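Local coordinates for protein cycloalternan-forming enzyme (Listeria monocytogenes serovar 1/2a, PDB 5F7U) that belongs to glycosyl hydrolase family 31 and is a large multidomain enzyme with a TIM-barrel domain and a family 6 carbohydrate-binding module, at residues A[475-478]-A[482-485]; A[505-510]-A[516-521]. The protein carries 1 engineered substitution. One frame throughout, in Å; residues are numbered along the deposited sequence.

Contact 1: A[475-478]-A[482-485]; sequences EEYM and GYSA
Y477 and Y483 bring their rings together where helix 469-481 ends and the chain turns off to one side. The two planes stand at 81° with centroids 5.8 Å apart, and the rings meet obliquely. The CE2 corners make the touch, Y477 CE2 lying 3.8 Å from Y483 CE2. Beyond them a water lies 3.1 Å from Y477 OH and makes a second, weak bond with Y483 OH, thus linking the two hydroxyls. Y477 reaches this place because its CG is anti to the backbone N (chi1 -177°), whereas the CB of Y483 already points toward the helix. Beside the rings, the methylene CG of M478 rests 3.9 Å from Y483 CB, and the rest of the methionine runs on fully extended.

The backbone brings Y483 to this place. G482, with positive phi, lets the chain leave the helix in a Schellman motif, and Y483 N then donates to M478 O at 3.0 Å. This bond, 161° at the hydrogen, is one of those that make up the motif, and it holds Y483 beside M478. S484 N, by contrast, is buried here with no partner in the model; the S484 hydroxyl donates to A485 O from above the carbonyl plane.

Around this helix end, M478 packs on strands 460-461 and 505-506 and on W517 and W518 of helix 512-520. That helix also meets Y477, through an edge-to-face pair with W517, and Y483 packs on its D513 and A514.

Contact 2: A[505-510]-A[516-521]; sequences ILLDFT and DWWTSQ
Strand 505-506, paired with 460-461 outside the eight-stranded barrel, leads by a loop into helix 512-520, and L507 and F509 of that loop pack on W518. L507 lies across one face of the W518 indole: its CB makes a CH-pi contact, 4.0 Å from the centroid of the six-membered ring, and its CG, placed over that face by a chi1 of -170° (anti to the backbone N), comes 3.6 Å from W518 CE3. The leucine CD2 also touches the edge of the W517 ring, 4.2 Å from W517 CE3. F509 points its edge at the same W518 face, over the five-membered ring, with the planes at 77° and F509 CZ 4.1 Å from W518 CD1. The other leucine methyl, CD1, sits over the centre of the F509 ring.

The indole nitrogens look elsewhere: W518 NE1 donates to Y570 OH and W517 NE1 to G422 O. Just before the helix, D508 OD1 accepts from T510 N (2.8 Å), an Asx turn, and from T510 OG1 (2.6 Å) as well. The packing on the face of W518, with W517 at the margin, belongs to the excursion between barrel strands 452-457 and 534-536 of the family 31 TIM-barrel domain.

In the fold
Contact 1 closes before contact 2 opens along the chain, yet their centres lie only 9 Å apart, and both belong to the connection between barrel strands 452-457 and 534-536. They are joined by a probable backbone hydrogen bond from D508 N to Y483 O, 2.9 Å long. Packing adds to it: M478 CE lies 3.4 Å from L506 O, and S484 CB lies 3.4 Å from I505 CG2. The exit of helix 469-481 is thus laid against the strand and loop that lead into helix 512-520. Neither contact reaches a sugar directly: the side chain of Y477 is about 14 Å from a bound alpha-D-glucopyranose, and that of W518 is about 12 Å from one, not necessarily the same.

Contact 1: A[475-478]-A[482-485]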
ATOM      1  N   GLU A 475       9.492  19.100  30.357  1.00 26.81           N
ATOM      2  CA  GLU A 475       8.645  18.137  31.041  1.00 27.96           C
ATOM      3  C   GLU A 475       7.779  18.800  32.109  1.00 28.50           C
ATOM      4  O   GLU A 475       6.572  18.541  32.181  1.00 27.93           O
ATOM      5  CB  GLU A 475       9.474  17.021  31.673  1.00 29.26           C
ATOM      6  CG  GLU A 475       8.578  15.944  32.258  1.00 31.05           C
ATOM      7  CD  GLU A 475       9.316  14.756  32.814  1.00 32.52           C
ATOM      8  OE1 GLU A 475       8.979  14.337  33.941  1.00 34.48           O
ATOM      9  OE2 GLU A 475      10.221  14.245  32.137  1.00 32.76           O
ATOM     10  N   GLU A 476       8.394  19.645  32.936  1.00 29.41           N
ATOM     11  CA  GLU A 476       7.657  20.355  33.976  1.00 30.78           C
ATOM     12  C   GLU A 476       6.520  21.196  33.385  1.00 29.99           C
ATOM     13  O   GLU A 476       5.399  21.162  33.892  1.00 29.36           O
ATOM     14  CB  GLU A 476       8.602  21.214  34.825  1.00 33.15           C
ATOM     15  CG  GLU A 476       7.943  21.802  36.068  1.00 36.86           C
ATOM     16  CD  GLU A 476       8.937  22.439  37.027  1.00 39.28           C
ATOM     17  OE1 GLU A 476      10.168  22.234  36.854  1.00 40.82           O
ATOM     18  OE2 GLU A 476       8.490  23.139  37.970  1.00 41.63           O
ATOM     19  N   TYR A 477       6.813  21.910  32.296  1.00 29.14           N
ATOM     20  CA  TYR A 477       5.814  22.707  31.580  1.00 29.06           C
ATOM     21  C   TYR A 477       4.687  21.851  31.001  1.00 28.06           C
ATOM     22  O   TYR A 477       3.501  22.161  31.181  1.00 27.80           O
ATOM     23  CB  TYR A 477       6.477  23.540  30.469  1.00 29.04           C
ATOM     24  CG  TYR A 477       5.513  24.449  29.721  1.00 29.73           C
ATOM     25  CD1 TYR A 477       4.937  25.567  30.351  1.00 30.36           C
ATOM     26  CD2 TYR A 477       5.166  24.188  28.389  1.00 29.01           C
ATOM     27  CE1 TYR A 477       4.059  26.400  29.669  1.00 30.98           C
ATOM     28  CE2 TYR A 477       4.283  25.016  27.702  1.00 29.69           C
ATOM     29  CZ  TYR A 477       3.731  26.116  28.350  1.00 30.83           C
ATOM     30  OH  TYR A 477       2.859  26.948  27.686  1.00 32.21           O
ATOM     31  N   MET A 478       5.076  20.782  30.301  1.00 26.75           N
ATOM     32  CA  MET A 478       4.143  19.864  29.670  1.00 26.33           C
ATOM     33  C   MET A 478       3.126  19.310  30.672  1.00 26.68           C
ATOM     34  O   MET A 478       1.926  19.316  30.407  1.00 26.61           O
ATOM     35  CB  MET A 478       4.928  18.735  29.001  1.00 25.46           C
ATOM     36  CG  MET A 478       4.109  17.807  28.136  1.00 24.87           C
ATOM     37  SD  MET A 478       5.255  16.585  27.476  1.00 24.47           S
ATOM     38  CE  MET A 478       4.126  15.608  26.499  1.00 23.23           C
ATOM     39  N   GLY A 482      -1.131  20.318  31.276  1.00 26.88           N
ATOM     40  CA  GLY A 482      -2.002  19.206  30.908  1.00 25.70           C
ATOM     41  C   GLY A 482      -1.846  18.860  29.437  1.00 24.53           C
ATOM     42  O   GLY A 482      -2.821  18.492  28.788  1.00 24.22           O
ATOM     43  N   TYR A 483      -0.619  18.984  28.922  1.00 24.00           N
ATOM     44  CA  TYR A 483      -0.335  18.717  27.510  1.00 23.26           C
ATOM     45  C   TYR A 483      -0.027  17.243  27.240  1.00 22.70           C
ATOM     46  O   TYR A 483      -0.015  16.805  26.086  1.00 21.53           O
ATOM     47  CB  TYR A 483       0.801  19.591  27.001  1.00 23.69           C
ATOM     48  CG  TYR A 483       0.464  21.062  26.799  1.00 24.56           C
ATOM     49  CD1 TYR A 483      -0.864  21.520  26.790  1.00 24.83           C
ATOM     50  CD2 TYR A 483       1.485  21.990  26.568  1.00 25.02           C
ATOM     51  CE1 TYR A 483      -1.155  22.862  26.577  1.00 25.80           C
ATOM     52  CE2 TYR A 483       1.203  23.341  26.353  1.00 25.95           C
ATOM     53  CZ  TYR A 483      -0.117  23.766  26.359  1.00 26.31           C
ATOM     54  OH  TYR A 483      -0.400  25.095  26.148  1.00 27.81           O
ATOM     55  N   SER A 484       0.222  16.494  28.306  1.00 22.85           N
ATOM     56  CA  SER A 484       0.235  15.035  28.242  1.00 22.91           C
ATOM     57  C   SER A 484      -1.198  14.510  28.231  1.00 22.79           C
ATOM     58  O   SER A 484      -2.142  15.254  28.523  1.00 23.11           O
ATOM     59  CB  SER A 484       0.913  14.505  29.493  1.00 23.25           C
ATOM     60  OG  SER A 484       0.216  14.945  30.639  1.00 24.67           O
ATOM     61  N   ALA A 485      -1.365  13.223  27.916  1.00 22.28           N
ATOM     62  CA  ALA A 485      -2.586  12.523  28.304  1.00 22.57           C
ATOM     63  C   ALA A 485      -2.538  12.270  29.819  1.00 23.67           C
ATOM     64  O   ALA A 485      -1.489  12.415  30.471  1.00 23.74           O
ATOM     65  CB  ALA A 485      -2.730  11.218  27.537  1.00 22.03           C
TER
HETATM   66  O   HOH W   1       2.161  26.924  24.677  1.00 43.80           O

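Contact 2: A[505-510]-A[516-521]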
ATOM      1  N   ILE A 505       6.743  10.649  28.219  1.00 19.92           N
ATOM      2  CA  ILE A 505       5.415  11.224  28.285  1.00 19.54           C
ATOM      3  C   ILE A 505       4.925  11.528  26.867  1.00 18.78           C
ATOM      4  O   ILE A 505       5.531  12.324  26.141  1.00 18.52           O
ATOM      5  CB  ILE A 505       5.408  12.489  29.186  1.00 20.36           C
ATOM      6  CG1 ILE A 505       5.897  12.137  30.601  1.00 21.15           C
ATOM      7  CG2 ILE A 505       4.018  13.105  29.250  1.00 20.19           C
ATOM      8  CD1 ILE A 505       6.173  13.342  31.487  1.00 22.11           C
ATOM      9  N   LEU A 506       3.833  10.888  26.462  1.00 18.02           N
ATOM     10  CA  LEU A 506       3.248  11.189  25.152  1.00 17.37           C
ATOM     11  C   LEU A 506       2.619  12.573  25.105  1.00 17.56           C
ATOM     12  O   LEU A 506       1.984  13.000  26.066  1.00 17.74           O
ATOM     13  CB  LEU A 506       2.168  10.174  24.785  1.00 17.23           C
ATOM     14  CG  LEU A 506       2.547   8.750  24.429  1.00 17.19           C
ATOM     15  CD1 LEU A 506       1.279   8.080  23.906  1.00 16.72           C
ATOM     16  CD2 LEU A 506       3.622   8.742  23.336  1.00 17.05           C
ATOM     17  N   LEU A 507       2.827  13.277  23.992  1.00 16.89           N
ATOM     18  CA  LEU A 507       2.109  14.521  23.739  1.00 17.24           C
ATOM     19  C   LEU A 507       0.678  14.166  23.355  1.00 17.13           C
ATOM     20  O   LEU A 507       0.450  13.304  22.510  1.00 16.28           O
ATOM     21  CB  LEU A 507       2.802  15.328  22.625  1.00 17.00           C
ATOM     22  CG  LEU A 507       2.381  16.778  22.327  1.00 17.40           C
ATOM     23  CD1 LEU A 507       1.103  16.898  21.503  1.00 17.40           C
ATOM     24  CD2 LEU A 507       2.306  17.617  23.608  1.00 17.95           C
ATOM     25  N   ASP A 508      -0.295  14.815  23.988  1.00 17.78           N
ATOM     26  CA  ASP A 508      -1.678  14.561  23.628  1.00 18.04           C
ATOM     27  C   ASP A 508      -2.054  15.299  22.344  1.00 18.03           C
ATOM     28  O   ASP A 508      -2.418  16.483  22.387  1.00 19.07           O
ATOM     29  CB  ASP A 508      -2.609  14.946  24.784  1.00 18.60           C
ATOM     30  CG  ASP A 508      -4.086  14.697  24.467  1.00 18.99           C
ATOM     31  OD1 ASP A 508      -4.430  14.261  23.330  1.00 18.89           O
ATOM     32  OD2 ASP A 508      -4.912  14.930  25.380  1.00 19.29           O
ATOM     33  N   PHE A 509      -1.975  14.598  21.208  1.00 17.70           N
ATOM     34  CA  PHE A 509      -2.279  15.195  19.902  1.00 17.76           C
ATOM     35  C   PHE A 509      -3.751  15.532  19.683  1.00 18.37           C
ATOM     36  O   PHE A 509      -4.091  16.161  18.684  1.00 18.90           O
ATOM     37  CB  PHE A 509      -1.654  14.388  18.743  1.00 16.87           C
ATOM     38  CG  PHE A 509      -0.172  14.564  18.659  1.00 16.61           C
ATOM     39  CD1 PHE A 509       0.372  15.661  17.984  1.00 16.82           C
ATOM     40  CD2 PHE A 509       0.688  13.682  19.319  1.00 16.32           C
ATOM     41  CE1 PHE A 509       1.755  15.853  17.938  1.00 16.66           C
ATOM     42  CE2 PHE A 509       2.067  13.865  19.271  1.00 16.38           C
ATOM     43  CZ  PHE A 509       2.597  14.966  18.585  1.00 16.49           C
ATOM     44  N   THR A 510      -4.607  15.182  20.644  1.00 18.57           N
ATOM     45  CA  THR A 510      -6.025  15.602  20.606  1.00 19.19           C
ATOM     46  C   THR A 510      -6.213  17.019  21.157  1.00 20.35           C
ATOM     47  O   THR A 510      -7.292  17.615  21.018  1.00 21.17           O
ATOM     48  CB  THR A 510      -6.993  14.620  21.341  1.00 18.85           C
ATOM     49  OG1 THR A 510      -6.914  14.765  22.765  1.00 19.09           O
ATOM     50  CG2 THR A 510      -6.754  13.171  20.943  1.00 18.48           C
ATOM     51  N   ASP A 516       0.060  22.856  19.305  1.00 22.46           N
ATOM     52  CA  ASP A 516       0.650  24.160  18.999  1.00 23.92           C
ATOM     53  C   ASP A 516       1.973  24.368  19.730  1.00 23.53           C
ATOM     54  O   ASP A 516       2.940  24.828  19.121  1.00 23.89           O
ATOM     55  CB  ASP A 516      -0.336  25.308  19.295  1.00 26.37           C
ATOM     56  CG  ASP A 516      -1.502  25.362  18.285  1.00 28.11           C
ATOM     57  OD1 ASP A 516      -1.386  24.799  17.159  1.00 29.26           O
ATOM     58  OD2 ASP A 516      -2.544  25.965  18.620  1.00 30.40           O
ATOM     59  N   TRP A 517       2.027  23.998  21.012  1.00 22.88           N
ATOM     60  CA  TRP A 517       3.263  24.089  21.789  1.00 22.27           C
ATOM     61  C   TRP A 517       4.344  23.179  21.223  1.00 21.19           C
ATOM     62  O   TRP A 517       5.432  23.623  20.920  1.00 21.23           O
ATOM     63  CB  TRP A 517       3.036  23.758  23.261  1.00 22.47           C
ATOM     64  CG  TRP A 517       4.316  23.617  23.991  1.00 22.59           C
ATOM     65  CD1 TRP A 517       5.238  24.610  24.227  1.00 23.07           C
ATOM     66  CD2 TRP A 517       4.857  22.416  24.560  1.00 22.12           C
ATOM     67  NE1 TRP A 517       6.318  24.093  24.902  1.00 23.14           N
ATOM     68  CE2 TRP A 517       6.112  22.753  25.125  1.00 22.64           C
ATOM     69  CE3 TRP A 517       4.404  21.082  24.646  1.00 21.56           C
ATOM     70  CZ2 TRP A 517       6.923  21.809  25.784  1.00 22.38           C
ATOM     71  CZ3 TRP A 517       5.218  20.132  25.297  1.00 21.43           C
ATOM     72  CH2 TRP A 517       6.455  20.509  25.866  1.00 21.72           C
ATOM     73  N   TRP A 518       4.029  21.902  21.089  1.00 20.24           N
ATOM     74  CA  TRP A 518       5.007  20.906  20.619  1.00 19.63           C
ATOM     75  C   TRP A 518       5.602  21.319  19.272  1.00 19.57           C
ATOM     76  O   TRP A 518       6.829  21.341  19.112  1.00 19.55           O
ATOM     77  CB  TRP A 518       4.306  19.571  20.483  1.00 18.98           C
ATOM     78  CG  TRP A 518       5.188  18.393  20.246  1.00 18.62           C
ATOM     79  CD1 TRP A 518       5.493  17.824  19.033  1.00 18.21           C
ATOM     80  CD2 TRP A 518       5.810  17.573  21.246  1.00 18.71           C
ATOM     81  NE1 TRP A 518       6.292  16.709  19.218  1.00 18.00           N
ATOM     82  CE2 TRP A 518       6.498  16.531  20.564  1.00 18.21           C
ATOM     83  CE3 TRP A 518       5.851  17.614  22.658  1.00 18.92           C
ATOM     84  CZ2 TRP A 518       7.221  15.529  21.243  1.00 18.04           C
ATOM     85  CZ3 TRP A 518       6.575  16.617  23.339  1.00 18.88           C
ATOM     86  CH2 TRP A 518       7.251  15.582  22.619  1.00 18.41           C
ATOM     87  N   THR A 519       4.727  21.687  18.329  1.00 19.68           N
ATOM     88  CA  THR A 519       5.156  22.119  17.003  1.00 19.82           C
ATOM     89  C   THR A 519       5.914  23.448  17.038  1.00 20.45           C
ATOM     90  O   THR A 519       6.880  23.615  16.296  1.00 20.34           O
ATOM     91  CB  THR A 519       4.006  22.158  15.991  1.00 19.76           C
ATOM     92  OG1 THR A 519       3.008  23.085  16.418  1.00 20.77           O
ATOM     93  CG2 THR A 519       3.391  20.736  15.785  1.00 19.16           C
ATOM     94  N   SER A 520       5.519  24.372  17.928  1.00 21.19           N
ATOM     95  CA  SER A 520       6.245  25.659  18.050  1.00 21.96           C
ATOM     96  C   SER A 520       7.745  25.460  18.347  1.00 21.69           C
ATOM     97  O   SER A 520       8.586  26.268  17.935  1.00 21.79           O
ATOM     98  CB  SER A 520       5.611  26.599  19.092  1.00 22.66           C
ATOM     99  OG  SER A 520       5.877  26.182  20.426  1.00 23.33           O
ATOM    100  N   GLN A 521       8.071  24.376  19.052  1.00 21.11           N
ATOM    101  CA  GLN A 521       9.447  24.083  19.443  1.00 21.11           C
ATOM    102  C   GLN A 521      10.285  23.676  18.246  1.00 20.50           C
ATOM    103  O   GLN A 521      11.508  23.814  18.258  1.00 20.38           O
ATOM    104  CB  GLN A 521       9.491  22.967  20.491  1.00 21.38           C
ATOM    105  CG  GLN A 521       8.772  23.300  21.791  1.00 22.73           C
ATOM    106  CD  GLN A 521       8.920  22.188  22.801  1.00 23.54           C
ATOM    107  OE1 GLN A 521       8.446  21.074  22.577  1.00 23.83           O
ATOM    108  NE2 GLN A 521       9.590  22.471  23.911  1.00 24.41           N
TER